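Local coordinates for glutamine aminotransferase class-II domain protein (Ruegeria pomeroyi, PDB 3MDN), which probably hydrolyses glutamine to release ammonia, as other class-II (Ntn-type) glutamine amidotransferases do, though its own substrate and any acceptor are not established, at residues I14-I20 against L83-H87; F104-R108 against E134-Y138; A122-A127 against L175-G180; P183-S188 against A200-D205. All coordinates share one frame; numbering follows the deposited sequence.

Contact 1: I14-I20 against L83-H87; sequences IFLEDVI and LFLSH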
loop_
_atom_site.group_PDB
_atom_site.type_symbol
_atom_site.label_atom_id
_atom_site.label_comp_id
_atom_site.label_asym_id
_atom_site.label_seq_id
_atom_site.Cartn_x
_atom_site.Cartn_y
_atom_site.Cartn_z
ATOM N N ILE D 14 -25.524 -10.527 6.632
ATOM C CA ILE D 14 -24.687 -10.312 7.822
ATOM C C ILE D 14 -23.496 -9.341 7.514
ATOM O O ILE D 14 -23.156 -9.116 6.356
ATOM C CB ILE D 14 -24.149 -11.660 8.353
ATOM C CG1 ILE D 14 -23.334 -12.373 7.262
ATOM C CG2 ILE D 14 -25.323 -12.608 8.817
ATOM C CD1 ILE D 14 -22.659 -13.654 7.722
ATOM N N PHE D 15 -22.886 -8.758 8.545
ATOM C CA PHE D 15 -21.665 -8.016 8.366
ATOM C C PHE D 15 -20.554 -8.933 7.865
ATOM O O PHE D 15 -20.387 -10.062 8.353
ATOM C CB PHE D 15 -21.241 -7.337 9.673
ATOM C CG PHE D 15 -22.220 -6.304 10.181
ATOM C CD1 PHE D 15 -22.243 -5.019 9.638
ATOM C CD2 PHE D 15 -23.111 -6.617 11.214
ATOM C CE1 PHE D 15 -23.150 -4.051 10.112
ATOM C CE2 PHE D 15 -24.019 -5.676 11.689
ATOM C CZ PHE D 15 -24.031 -4.374 11.139
ATOM N N LEU D 16 -19.784 -8.461 6.891
ATOM C CA LEU D 16 -18.788 -9.330 6.271
ATOM C C LEU D 16 -17.900 -9.970 7.349
ATOM O O LEU D 16 -17.612 -11.163 7.297
ATOM C CB LEU D 16 -17.953 -8.587 5.226
ATOM C CG LEU D 16 -18.693 -7.755 4.165
ATOM C CD1 LEU D 16 -17.702 -7.179 3.145
ATOM C CD2 LEU D 16 -19.800 -8.516 3.436
ATOM N N GLU D 17 -17.511 -9.169 8.339
ATOM C CA GLU D 17 -16.671 -9.657 9.424
ATOM C C GLU D 17 -17.230 -10.891 10.158
ATOM O O GLU D 17 -16.453 -11.674 10.673
ATOM C CB GLU D 17 -16.371 -8.540 10.429
ATOM C CG GLU D 17 -17.567 -8.060 11.234
ATOM C CD GLU D 17 -17.193 -7.015 12.281
ATOM O OE1 GLU D 17 -16.001 -6.645 12.352
ATOM O OE2 GLU D 17 -18.086 -6.532 13.015
ATOM N N ASP D 18 -18.555 -11.049 10.203
ATOM C CA ASP D 18 -19.197 -12.112 10.997
ATOM C C ASP D 18 -18.923 -13.501 10.420
ATOM O O ASP D 18 -19.195 -14.523 11.055
ATOM C CB ASP D 18 -20.699 -11.854 11.150
ATOM C CG ASP D 18 -20.992 -10.596 11.973
ATOM O OD1 ASP D 18 -20.035 -10.090 12.611
ATOM O OD2 ASP D 18 -22.160 -10.109 11.983
ATOM N N VAL D 19 -18.377 -13.507 9.204
ATOM C CA VAL D 19 -17.760 -14.677 8.598
ATOM C C VAL D 19 -16.233 -14.525 8.537
ATOM O O VAL D 19 -15.488 -15.446 8.897
ATOM C CB VAL D 19 -18.268 -14.855 7.177
ATOM C CG1 VAL D 19 -17.127 -15.293 6.245
ATOM C CG2 VAL D 19 -19.447 -15.797 7.164
ATOM N N ILE D 20 -15.780 -13.341 8.113
ATOM C CA ILE D 20 -14.397 -13.123 7.666
ATOM C C ILE D 20 -13.338 -13.414 8.731
ATOM O O ILE D 20 -12.848 -12.510 9.411
ATOM C CB ILE D 20 -14.240 -11.704 7.048
ATOM C CG1 ILE D 20 -14.954 -11.660 5.691
ATOM C CG2 ILE D 20 -12.764 -11.308 6.913
ATOM C CD1 ILE D 20 -14.759 -10.350 4.899
ATOM N N LEU D 83 -24.768 -12.295 0.252
ATOM C CA LEU D 83 -24.028 -13.174 -0.650
ATOM C C LEU D 83 -22.652 -12.620 -0.875
ATOM O O LEU D 83 -22.492 -11.576 -1.535
ATOM C CB LEU D 83 -24.747 -13.343 -2.006
ATOM C CG LEU D 83 -24.595 -14.735 -2.663
ATOM C CD1 LEU D 83 -25.452 -14.840 -3.943
ATOM C CD2 LEU D 83 -23.139 -15.153 -2.966
ATOM N N PHE D 84 -21.645 -13.287 -0.319
ATOM C CA PHE D 84 -20.292 -12.809 -0.527
ATOM C C PHE D 84 -19.231 -13.919 -0.482
ATOM O O PHE D 84 -19.509 -15.013 -0.013
ATOM C CB PHE D 84 -19.951 -11.665 0.436
ATOM C CG PHE D 84 -19.999 -12.042 1.904
ATOM C CD1 PHE D 84 -18.850 -12.410 2.568
ATOM C CD2 PHE D 84 -21.191 -11.971 2.619
ATOM C CE1 PHE D 84 -18.891 -12.722 3.917
ATOM C CE2 PHE D 84 -21.245 -12.265 3.962
ATOM C CZ PHE D 84 -20.104 -12.645 4.620
ATOM N N LEU D 85 -18.020 -13.586 -0.951
ATOM C CA LEU D 85 -16.894 -14.519 -1.060
ATOM C C LEU D 85 -15.695 -13.786 -0.484
ATOM O O LEU D 85 -15.483 -12.621 -0.855
ATOM C CB LEU D 85 -16.642 -14.823 -2.552
ATOM C CG LEU D 85 -17.417 -15.967 -3.252
ATOM C CD1 LEU D 85 -18.905 -15.766 -3.206
ATOM C CD2 LEU D 85 -16.921 -16.062 -4.713
ATOM N N SER D 86 -14.912 -14.435 0.382
ATOM C CA SER D 86 -13.691 -13.849 0.933
ATOM C C SER D 86 -12.541 -14.850 1.071
ATOM O O SER D 86 -12.796 -16.038 1.281
ATOM C CB SER D 86 -13.949 -13.121 2.239
ATOM O OG SER D 86 -14.712 -13.896 3.109
ATOM N N HIS D 87 -11.284 -14.388 0.945
ATOM C CA HIS D 87 -10.163 -15.286 0.528
ATOM C C HIS D 87 -8.751 -14.782 0.864
ATOM O O HIS D 87 -8.311 -13.775 0.332
ATOM C CB HIS D 87 -10.281 -15.651 -0.998
ATOM C CG HIS D 87 -9.108 -16.429 -1.560
ATOM N ND1 HIS D 87 -9.019 -17.811 -1.501
ATOM C CD2 HIS D 87 -7.987 -16.014 -2.204
ATOM C CE1 HIS D 87 -7.890 -18.208 -2.067
ATOM N NE2 HIS D 87 -7.246 -17.136 -2.507
#

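Contact 2: F104-R108 against E134-Y138; sequences FAARR and EFYTY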
loop_
_atom_site.group_PDB
_atom_site.type_symbol
_atom_site.label_atom_id
_atom_site.label_comp_id
_atom_site.label_asym_id
_atom_site.label_seq_id
_atom_site.Cartn_x
_atom_site.Cartn_y
_atom_site.Cartn_z
ATOM N N PHE D 104 -11.893 -12.904 -8.173
ATOM C CA PHE D 104 -11.939 -12.276 -9.481
ATOM C C PHE D 104 -13.415 -11.986 -9.810
ATOM O O PHE D 104 -14.318 -12.598 -9.259
ATOM C CB PHE D 104 -11.310 -13.202 -10.526
ATOM C CG PHE D 104 -9.854 -13.548 -10.228
ATOM C CD1 PHE D 104 -8.833 -12.646 -10.547
ATOM C CD2 PHE D 104 -9.515 -14.745 -9.583
ATOM C CE1 PHE D 104 -7.497 -12.944 -10.266
ATOM C CE2 PHE D 104 -8.192 -15.053 -9.307
ATOM C CZ PHE D 104 -7.177 -14.143 -9.652
ATOM N N ALA D 105 -13.669 -11.000 -10.656
ATOM C CA ALA D 105 -15.050 -10.648 -10.965
ATOM C C ALA D 105 -15.092 -10.173 -12.389
ATOM O O ALA D 105 -14.162 -9.511 -12.853
ATOM C CB ALA D 105 -15.544 -9.519 -10.027
ATOM N N ALA D 106 -16.168 -10.505 -13.081
ATOM C CA ALA D 106 -16.394 -9.973 -14.415
ATOM C C ALA D 106 -17.899 -10.049 -14.633
ATOM O O ALA D 106 -18.500 -11.092 -14.379
ATOM C CB ALA D 106 -15.627 -10.779 -15.460
ATOM N N ARG D 107 -18.497 -8.937 -15.057
ATOM C CA ARG D 107 -19.949 -8.835 -15.186
ATOM C C ARG D 107 -20.663 -9.156 -13.860
ATOM O O ARG D 107 -20.298 -8.604 -12.837
ATOM C CB ARG D 107 -20.427 -9.764 -16.302
ATOM C CG ARG D 107 -19.847 -9.358 -17.637
ATOM C CD ARG D 107 -20.191 -10.358 -18.708
ATOM N NE ARG D 107 -19.512 -9.957 -19.938
ATOM C CZ ARG D 107 -19.655 -10.567 -21.103
ATOM N NH1 ARG D 107 -20.467 -11.627 -21.198
ATOM N NH2 ARG D 107 -18.991 -10.118 -22.164
ATOM N N ARG D 108 -21.658 -10.049 -13.872
ATOM C CA ARG D 108 -22.385 -10.415 -12.633
ATOM C C ARG D 108 -21.671 -11.445 -11.725
ATOM O O ARG D 108 -22.117 -11.690 -10.571
ATOM C CB ARG D 108 -23.804 -10.959 -12.938
ATOM C CG ARG D 108 -24.809 -10.002 -13.627
ATOM C CD ARG D 108 -26.155 -10.739 -13.939
ATOM N NE ARG D 108 -26.567 -11.560 -12.789
ATOM C CZ ARG D 108 -27.577 -12.437 -12.768
ATOM N NH1 ARG D 108 -28.329 -12.638 -13.851
ATOM N NH2 ARG D 108 -27.837 -13.116 -11.653
ATOM N N GLU D 134 -13.806 -12.401 -26.242
ATOM C CA GLU D 134 -14.841 -11.684 -25.493
ATOM C C GLU D 134 -14.432 -11.430 -24.027
ATOM O O GLU D 134 -14.798 -10.424 -23.425
ATOM C CB GLU D 134 -16.128 -12.531 -25.496
ATOM C CG GLU D 134 -17.410 -11.789 -25.097
ATOM C CD GLU D 134 -18.617 -12.726 -24.970
ATOM O OE1 GLU D 134 -18.630 -13.821 -25.591
ATOM O OE2 GLU D 134 -19.564 -12.351 -24.247
ATOM N N PHE D 135 -13.713 -12.374 -23.437
ATOM C CA PHE D 135 -13.396 -12.261 -22.024
ATOM C C PHE D 135 -11.939 -11.901 -21.787
ATOM O O PHE D 135 -11.534 -11.694 -20.637
ATOM C CB PHE D 135 -13.817 -13.531 -21.234
ATOM C CG PHE D 135 -15.301 -13.804 -21.289
ATOM C CD1 PHE D 135 -16.170 -13.105 -20.483
ATOM C CD2 PHE D 135 -15.820 -14.724 -22.201
ATOM C CE1 PHE D 135 -17.552 -13.356 -20.550
ATOM C CE2 PHE D 135 -17.173 -14.967 -22.294
ATOM C CZ PHE D 135 -18.041 -14.281 -21.459
ATOM N N TYR D 136 -11.168 -11.793 -22.871
ATOM C CA TYR D 136 -9.731 -11.573 -22.736
ATOM C C TYR D 136 -9.412 -10.238 -22.044
ATOM O O TYR D 136 -8.456 -10.136 -21.264
ATOM C CB TYR D 136 -8.986 -11.726 -24.064
ATOM C CG TYR D 136 -7.514 -11.955 -23.839
ATOM C CD1 TYR D 136 -6.621 -10.879 -23.782
ATOM C CD2 TYR D 136 -7.021 -13.236 -23.642
ATOM C CE1 TYR D 136 -5.270 -11.097 -23.545
ATOM C CE2 TYR D 136 -5.675 -13.466 -23.404
ATOM C CZ TYR D 136 -4.801 -12.398 -23.359
ATOM O OH TYR D 136 -3.454 -12.631 -23.118
ATOM N N THR D 137 -10.229 -9.230 -22.312
ATOM C CA THR D 137 -10.099 -7.958 -21.651
ATOM C C THR D 137 -10.088 -8.054 -20.095
ATOM O O THR D 137 -9.523 -7.203 -19.428
ATOM C CB THR D 137 -11.216 -7.007 -22.118
ATOM O OG1 THR D 137 -11.025 -5.734 -21.519
ATOM C CG2 THR D 137 -12.602 -7.555 -21.713
ATOM N N TYR D 138 -10.728 -9.071 -19.530
ATOM C CA TYR D 138 -10.709 -9.287 -18.083
ATOM C C TYR D 138 -9.404 -9.944 -17.567
ATOM O O TYR D 138 -9.248 -10.137 -16.362
ATOM C CB TYR D 138 -11.917 -10.140 -17.658
ATOM C CG TYR D 138 -13.235 -9.514 -18.062
ATOM C CD1 TYR D 138 -14.000 -10.047 -19.088
ATOM C CD2 TYR D 138 -13.701 -8.355 -17.435
ATOM C CE1 TYR D 138 -15.213 -9.448 -19.469
ATOM C CE2 TYR D 138 -14.902 -7.756 -17.813
ATOM C CZ TYR D 138 -15.657 -8.313 -18.818
ATOM O OH TYR D 138 -16.839 -7.712 -19.211
#

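Contact 3: A122-A127 against L175-G180; sequences AFRKQA and LSRAHG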
loop_
_atom_site.group_PDB
_atom_site.type_symbol
_atom_site.label_atom_id
_atom_site.label_comp_id
_atom_site.label_asym_id
_atom_site.label_seq_id
_atom_site.Cartn_x
_atom_site.Cartn_y
_atom_site.Cartn_z
ATOM N N ALA D 122 5.028 -23.039 -17.170
ATOM C CA ALA D 122 5.645 -23.565 -18.386
ATOM C C ALA D 122 4.702 -23.508 -19.608
ATOM O O ALA D 122 5.153 -23.693 -20.739
ATOM C CB ALA D 122 6.176 -24.972 -18.169
ATOM N N PHE D 123 3.418 -23.236 -19.398
ATOM C CA PHE D 123 2.511 -23.137 -20.549
ATOM C C PHE D 123 1.535 -21.968 -20.476
ATOM O O PHE D 123 0.452 -22.020 -21.063
ATOM C CB PHE D 123 1.769 -24.469 -20.801
ATOM C CG PHE D 123 0.922 -24.956 -19.632
ATOM C CD1 PHE D 123 1.441 -25.839 -18.695
ATOM C CD2 PHE D 123 -0.406 -24.562 -19.506
ATOM C CE1 PHE D 123 0.658 -26.298 -17.642
ATOM C CE2 PHE D 123 -1.185 -25.016 -18.488
ATOM C CZ PHE D 123 -0.660 -25.890 -17.541
ATOM N N ARG D 124 1.910 -20.917 -19.747
ATOM C CA ARG D 124 0.956 -19.841 -19.504
ATOM C C ARG D 124 0.417 -19.287 -20.815
ATOM O O ARG D 124 -0.772 -18.995 -20.918
ATOM C CB ARG D 124 1.526 -18.704 -18.650
ATOM C CG ARG D 124 0.546 -17.523 -18.561
ATOM C CD ARG D 124 0.670 -16.745 -17.273
ATOM N NE ARG D 124 1.892 -15.979 -17.264
ATOM C CZ ARG D 124 2.008 -14.743 -17.736
ATOM N NH1 ARG D 124 3.180 -14.166 -17.682
ATOM N NH2 ARG D 124 0.966 -14.100 -18.259
ATOM N N LYS D 125 1.288 -19.161 -21.810
ATOM C CA LYS D 125 0.895 -18.596 -23.101
ATOM C C LYS D 125 -0.289 -19.343 -23.723
ATOM O O LYS D 125 -1.285 -18.711 -24.092
ATOM C CB LYS D 125 2.081 -18.556 -24.064
ATOM C CG LYS D 125 1.768 -17.899 -25.391
ATOM C CD LYS D 125 3.043 -17.595 -26.164
ATOM C CE LYS D 125 2.738 -16.883 -27.455
ATOM N NZ LYS D 125 3.941 -16.842 -28.279
ATOM N N GLN D 126 -0.190 -20.671 -23.808
ATOM C CA GLN D 126 -1.258 -21.499 -24.352
ATOM C C GLN D 126 -2.531 -21.422 -23.512
ATOM O O GLN D 126 -3.644 -21.422 -24.059
ATOM C CB GLN D 126 -0.814 -22.962 -24.465
ATOM C CG GLN D 126 0.363 -23.200 -25.418
ATOM C CD GLN D 126 1.680 -23.344 -24.667
ATOM O OE1 GLN D 126 2.367 -24.362 -24.798
ATOM N NE2 GLN D 126 2.032 -22.340 -23.862
ATOM N N ALA D 127 -2.385 -21.343 -22.185
ATOM C CA ALA D 127 -3.563 -21.161 -21.360
ATOM C C ALA D 127 -4.228 -19.826 -21.670
ATOM O O ALA D 127 -5.456 -19.751 -21.753
ATOM C CB ALA D 127 -3.235 -21.283 -19.884
ATOM N N LEU D 175 -3.683 -29.392 -20.742
ATOM C CA LEU D 175 -2.460 -28.650 -21.020
ATOM C C LEU D 175 -1.393 -29.013 -19.983
ATOM O O LEU D 175 -0.203 -29.084 -20.306
ATOM C CB LEU D 175 -2.717 -27.148 -21.012
ATOM C CG LEU D 175 -3.411 -26.581 -22.256
ATOM C CD1 LEU D 175 -4.084 -25.205 -21.933
ATOM C CD2 LEU D 175 -2.420 -26.484 -23.396
ATOM N N SER D 176 -1.825 -29.252 -18.738
ATOM C CA SER D 176 -0.876 -29.655 -17.703
ATOM C C SER D 176 -0.282 -31.029 -18.031
ATOM O O SER D 176 0.928 -31.205 -18.003
ATOM C CB SER D 176 -1.517 -29.633 -16.310
ATOM O OG SER D 176 -0.592 -30.108 -15.357
ATOM N N ARG D 177 -1.132 -31.996 -18.356
ATOM C CA ARG D 177 -0.635 -33.308 -18.782
ATOM C C ARG D 177 0.329 -33.203 -19.949
ATOM O O ARG D 177 1.305 -33.938 -19.999
ATOM C CB ARG D 177 -1.766 -34.265 -19.156
ATOM C CG ARG D 177 -2.561 -34.733 -17.966
ATOM C CD ARG D 177 -2.759 -36.243 -17.935
ATOM N NE ARG D 177 -3.458 -36.567 -16.691
ATOM C CZ ARG D 177 -4.721 -36.228 -16.495
ATOM N NH1 ARG D 177 -5.379 -35.606 -17.477
ATOM N NH2 ARG D 177 -5.320 -36.505 -15.345
ATOM N N ALA D 178 0.066 -32.275 -20.870
ATOM C CA ALA D 178 0.931 -32.073 -22.054
ATOM C C ALA D 178 2.252 -31.358 -21.762
ATOM O O ALA D 178 3.303 -31.745 -22.280
ATOM C CB ALA D 178 0.184 -31.293 -23.136
ATOM N N HIS D 179 2.191 -30.285 -20.970
ATOM C CA HIS D 179 3.346 -29.388 -20.838
ATOM C C HIS D 179 3.835 -29.177 -19.406
ATOM O O HIS D 179 4.876 -28.558 -19.192
ATOM C CB HIS D 179 3.035 -28.007 -21.455
ATOM C CG HIS D 179 2.343 -28.062 -22.786
ATOM N ND1 HIS D 179 2.972 -28.496 -23.934
ATOM C CD2 HIS D 179 1.082 -27.716 -23.155
ATOM C CE1 HIS D 179 2.132 -28.408 -24.952
ATOM N NE2 HIS D 179 0.980 -27.938 -24.508
ATOM N N GLY D 180 3.081 -29.670 -18.431
ATOM C CA GLY D 180 3.263 -29.277 -17.040
ATOM C C GLY D 180 3.802 -30.407 -16.181
ATOM O O GLY D 180 4.628 -31.192 -16.625
#

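Contact 4: P183-S188 against A200-D205; sequences PHMRLS and ARYSSD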
loop_
_atom_site.group_PDB
_atom_site.type_symbol
_atom_site.label_atom_id
_atom_site.label_comp_id
_atom_site.label_asym_id
_atom_site.label_seq_id
_atom_site.Cartn_x
_atom_site.Cartn_y
_atom_site.Cartn_z
ATOM N N PRO D 183 0.977 -32.123 -9.370
ATOM C CA PRO D 183 -0.373 -32.586 -9.721
ATOM C C PRO D 183 -0.990 -31.722 -10.796
ATOM O O PRO D 183 -0.882 -30.516 -10.735
ATOM C CB PRO D 183 -1.171 -32.416 -8.414
ATOM C CG PRO D 183 -0.366 -31.512 -7.578
ATOM C CD PRO D 183 1.066 -31.744 -7.950
ATOM N N HIS D 184 -1.672 -32.341 -11.742
ATOM C CA HIS D 184 -2.154 -31.634 -12.897
ATOM C C HIS D 184 -3.278 -30.664 -12.552
ATOM O O HIS D 184 -3.319 -29.572 -13.089
ATOM C CB HIS D 184 -2.515 -32.600 -14.029
ATOM C CG HIS D 184 -1.351 -33.426 -14.481
ATOM N ND1 HIS D 184 -0.229 -32.870 -15.063
ATOM C CD2 HIS D 184 -1.120 -34.760 -14.414
ATOM C CE1 HIS D 184 0.647 -33.827 -15.323
ATOM N NE2 HIS D 184 0.126 -34.980 -14.949
HETATM N N MSE D 185 -4.164 -31.044 -11.641
HETATM C CA MSE D 185 -5.258 -30.165 -11.286
HETATM C C MSE D 185 -5.651 -30.399 -9.844
HETATM O O MSE D 185 -6.064 -31.502 -9.497
HETATM C CB MSE D 185 -6.474 -30.406 -12.185
HETATM C CG MSE D 185 -7.722 -29.606 -11.722
HETATM SE SE MSE D 185 -7.477 -27.649 -11.990
HETATM C CE MSE D 185 -7.174 -27.676 -13.912
ATOM N N ARG D 186 -5.480 -29.389 -8.993
ATOM C CA ARG D 186 -6.021 -29.437 -7.629
ATOM C C ARG D 186 -6.950 -28.242 -7.493
ATOM O O ARG D 186 -6.532 -27.109 -7.734
ATOM C CB ARG D 186 -4.911 -29.330 -6.594
ATOM C CG ARG D 186 -3.887 -30.452 -6.640
ATOM C CD ARG D 186 -4.029 -31.326 -5.427
ATOM N NE ARG D 186 -3.172 -32.513 -5.421
ATOM C CZ ARG D 186 -2.053 -32.646 -4.702
ATOM N NH1 ARG D 186 -1.629 -31.640 -3.931
ATOM N NH2 ARG D 186 -1.362 -33.791 -4.749
ATOM N N LEU D 187 -8.198 -28.480 -7.100
ATOM C CA LEU D 187 -9.183 -27.421 -7.194
ATOM C C LEU D 187 -10.256 -27.450 -6.102
ATOM O O LEU D 187 -10.970 -28.418 -5.951
ATOM C CB LEU D 187 -9.898 -27.502 -8.554
ATOM C CG LEU D 187 -11.038 -26.465 -8.664
ATOM C CD1 LEU D 187 -10.888 -25.663 -9.916
ATOM C CD2 LEU D 187 -12.409 -27.127 -8.655
ATOM N N SER D 188 -10.384 -26.351 -5.374
ATOM C CA SER D 188 -11.587 -26.082 -4.643
ATOM C C SER D 188 -11.870 -24.662 -5.071
ATOM O O SER D 188 -10.949 -23.820 -5.163
ATOM C CB SER D 188 -11.361 -26.181 -3.132
ATOM O OG SER D 188 -10.871 -24.933 -2.696
ATOM N N ALA D 200 -17.154 -26.042 -5.929
ATOM C CA ALA D 200 -16.796 -27.330 -6.517
ATOM C C ALA D 200 -15.468 -27.758 -5.925
ATOM O O ALA D 200 -14.696 -26.936 -5.465
ATOM C CB ALA D 200 -16.707 -27.226 -8.047
ATOM N N ARG D 201 -15.239 -29.058 -5.905
ATOM C CA ARG D 201 -13.997 -29.639 -5.404
ATOM C C ARG D 201 -13.634 -30.779 -6.319
ATOM O O ARG D 201 -14.471 -31.652 -6.599
ATOM C CB ARG D 201 -14.151 -30.126 -3.954
ATOM C CG ARG D 201 -12.890 -30.720 -3.335
ATOM C CD ARG D 201 -13.186 -31.248 -1.923
ATOM N NE ARG D 201 -11.999 -31.724 -1.219
ATOM C CZ ARG D 201 -12.035 -32.462 -0.113
ATOM N NH1 ARG D 201 -13.210 -32.831 0.398
ATOM N NH2 ARG D 201 -10.902 -32.847 0.469
ATOM N N TYR D 202 -12.391 -30.747 -6.810
ATOM C CA TYR D 202 -11.910 -31.761 -7.738
ATOM C C TYR D 202 -10.380 -31.854 -7.725
ATOM O O TYR D 202 -9.699 -30.874 -7.487
ATOM C CB TYR D 202 -12.410 -31.434 -9.163
ATOM C CG TYR D 202 -11.691 -32.247 -10.218
ATOM C CD1 TYR D 202 -12.017 -33.593 -10.429
ATOM C CD2 TYR D 202 -10.626 -31.709 -10.917
ATOM C CE1 TYR D 202 -11.323 -34.365 -11.355
ATOM C CE2 TYR D 202 -9.932 -32.456 -11.849
ATOM C CZ TYR D 202 -10.292 -33.792 -12.065
ATOM O OH TYR D 202 -9.595 -34.538 -13.005
ATOM N N SER D 203 -9.832 -33.033 -7.987
ATOM C CA SER D 203 -8.376 -33.193 -8.128
ATOM C C SER D 203 -8.048 -34.277 -9.158
ATOM O O SER D 203 -8.774 -35.271 -9.277
ATOM C CB SER D 203 -7.742 -33.582 -6.778
ATOM O OG SER D 203 -6.328 -33.782 -6.925
ATOM N N SER D 204 -6.935 -34.129 -9.850
ATOM C CA SER D 204 -6.476 -35.212 -10.714
ATOM C C SER D 204 -5.810 -36.345 -9.924
ATOM O O SER D 204 -5.469 -37.374 -10.514
ATOM C CB SER D 204 -5.491 -34.678 -11.742
ATOM O OG SER D 204 -4.455 -33.986 -11.074
ATOM N N ASP D 205 -5.589 -36.153 -8.619
ATOM C CA ASP D 205 -5.017 -37.227 -7.773
ATOM C C ASP D 205 -5.868 -37.427 -6.516
ATOM O O ASP D 205 -7.032 -37.033 -6.510
ATOM C CB ASP D 205 -3.494 -37.051 -7.487
ATOM C CG ASP D 205 -3.135 -35.751 -6.693
ATOM O OD1 ASP D 205 -1.921 -35.438 -6.601
ATOM O OD2 ASP D 205 -4.021 -35.054 -6.139
HETATM O O HOH W 1 -2.047 -35.497 -11.029
#

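Contact 1: I14-I20 against L83-H87
L16 sets CD2 over one face of the F84 ring where a strand of the antiparallel sheet of an Ntn-type, class-II amidotransferase fold packs against the turn that follows strand 13-15. L16 CD2 stands 3.8 Å from the centroid of the F84 ring, 13° off its normal, a CH-pi contact in which the two side chains cross at a slant. The other neighbours approach differently. I14 crosses the ring direction at about a right angle and brings CG1 in the ring plane to the edge, 3.9 Å from F84 CE2. V19 runs head-on to F84, its CB near the ring plane at 3.8 Å from F84 CZ. The chi1 of F84, 62°, sets CG between the backbone N and the carbonyl carbon and carries the ring toward the turn. No hydrogen bond joins the two segments; the turn is shaped from within, L16 O accepting from both V19 N and I20 N. Strand 6-10 pairs with strand 84-87 and also meets segment 14-20, Y9 touching I14 and A7 touching V19, while L16 also packs on V75 and A76 of helix 70-78. Beyond the ring, S86 points its CB toward the turn, and its OG, weakly bonded to A7 O, lies 3.4 Å from I20 CG1.

Contact 2: F104-R108 against E134-Y138
Strand 104-106 runs out beside the end of the short helix 133-136, and the backbones come nearest at A106 and Y138, with CA atoms 6.8 Å apart. A106 CB sits over the centre of the Y138 ring, 3.7 Å from the centroid and 13° off the normal, a CH-pi contact; T137 CG2 lies over the opposite face, offset toward the rim. R107 follows the strand with a positive phi of 56°, and its NE passes 3.6 Å from Y138 OH. The extended R107 chain carries the guanidinium on to E134, a loop-to-helix salt bridge at the margin of the sheet that strand 104-106 shares with strand 109-114 in the Ntn-type fold. Both terminal nitrogens grip one oxygen end-on: R107 NH2 reaches E134 OE2 at 3.1 Å, on the anti side of the carboxylate, and NH1 makes a longer bond to the same atom. F135 CE1 lies over one guanidinium face, 3.5 Å from R107 NH1, with the planes 49° apart. E158 supplies a second carboxylate to R107 NH1.

Contact 3: A122-A127 against L175-G180
With chi1 at 59°, F123 holds CG between its backbone N and carbonyl carbon, which turns the ring from the N-cap position of helix 124-129 toward the last turn of helix 161-179. On the facing helix L175 CB meets the ring at F123 CE2, 3.6 Å away. The chi1 of L175, -77°, puts CG beside its backbone N and spreads the methyl groups toward the other helix: CD2 approaches Q126 CB at 4.0 Å, and CD1 lies 4.1 Å from A127 CA. L175 O, bonded to H179 N, lies above one face of the phenylalanine ring, offset toward the rim. At the ring edge G180 CA is 4.0 Å from F123 CE1, at the point where the chain leaves helical geometry. S176 CA also nears this ring, 3.7 Å from F123 CE1. H179 CB packs on F123 CB at 3.8 Å. Further along the helix, Q126 bends at chi2 and brings OE1 over the centre of the H179 imidazole, 3.8 Å from NE2 and with amide and ring planes 46° apart; A178 CB covers the opposite face. K125 and R124 make polar contacts to a third subunit, so this helix also lies at a subunit interface. The arrangement is mainly apolar packing of one helix's N-terminus on another's C-terminus in the Ntn-type domain, where helix 161-179 lies against the sheet.

Contact 4: P183-S188 against A200-D205
R186 and D205 form a side-on salt bridge at the open end of the antiparallel hairpin 185-192/197-203, one nitrogen to each oxygen. R186 NE reaches D205 OD2 at 2.8 Å; NH2 to OD1 is modelled shorter than expected, and its exact length is doubtful. Both oxygens are met on their syn sides, with the guanidinium and carboxylate planes 38° apart. P183 CG lies over the centre of one guanidinium face. D205 OD2 also accepts from I207 N, which helps fix the carboxylate's rotation. Next along the hairpin, M185, modelled as selenomethionine, exchanges two bonds with S204: S204 N donates to M185 O at 2.8 Å, in the carbonyl plane, and M185 N donates to S204 OG at 3.0 Å. The chi1 of S204, 54°, swings OG back to that amide, and a water joins the same OG to H184 N. Regular pairing follows at L187 and Y202, a hydrogen-bonded pair with both N-to-O distances 2.9 Å. The face bearing these two residues looks toward helix 161-179, where L187 touches I169 and the Y202 hydroxyl bonds to E173. Beside it M185 crosses Y202 at about a right angle, its CG in the ring plane at the edge, 3.6 Å from Y202 CE2.

How the contacts relate
Along the chain contact 1 closes first; contacts 2 and 3 then interleave, since 122-127 lies between the two segments of contact 2, and contact 4 comes last. Contacts 1 and 3 are farthest apart, their centres 34 Å from each other on opposite sides of the chain's centre. Contacts 2 and 4 reach the same branched antiparallel sheet, whereas contact 1 joins strand 84-87 of the other large sheet to the turn after strand 13-15. Contacts 3 and 4 touch: S176 OG lies 2.8 Å from H184 ND1, a probable hydrogen bond that ties the end of helix 161-179 to the start of the hairpin. Contacts 2 and 3 touch the third subunit and contact 1 the second; no other chain touches contact 4.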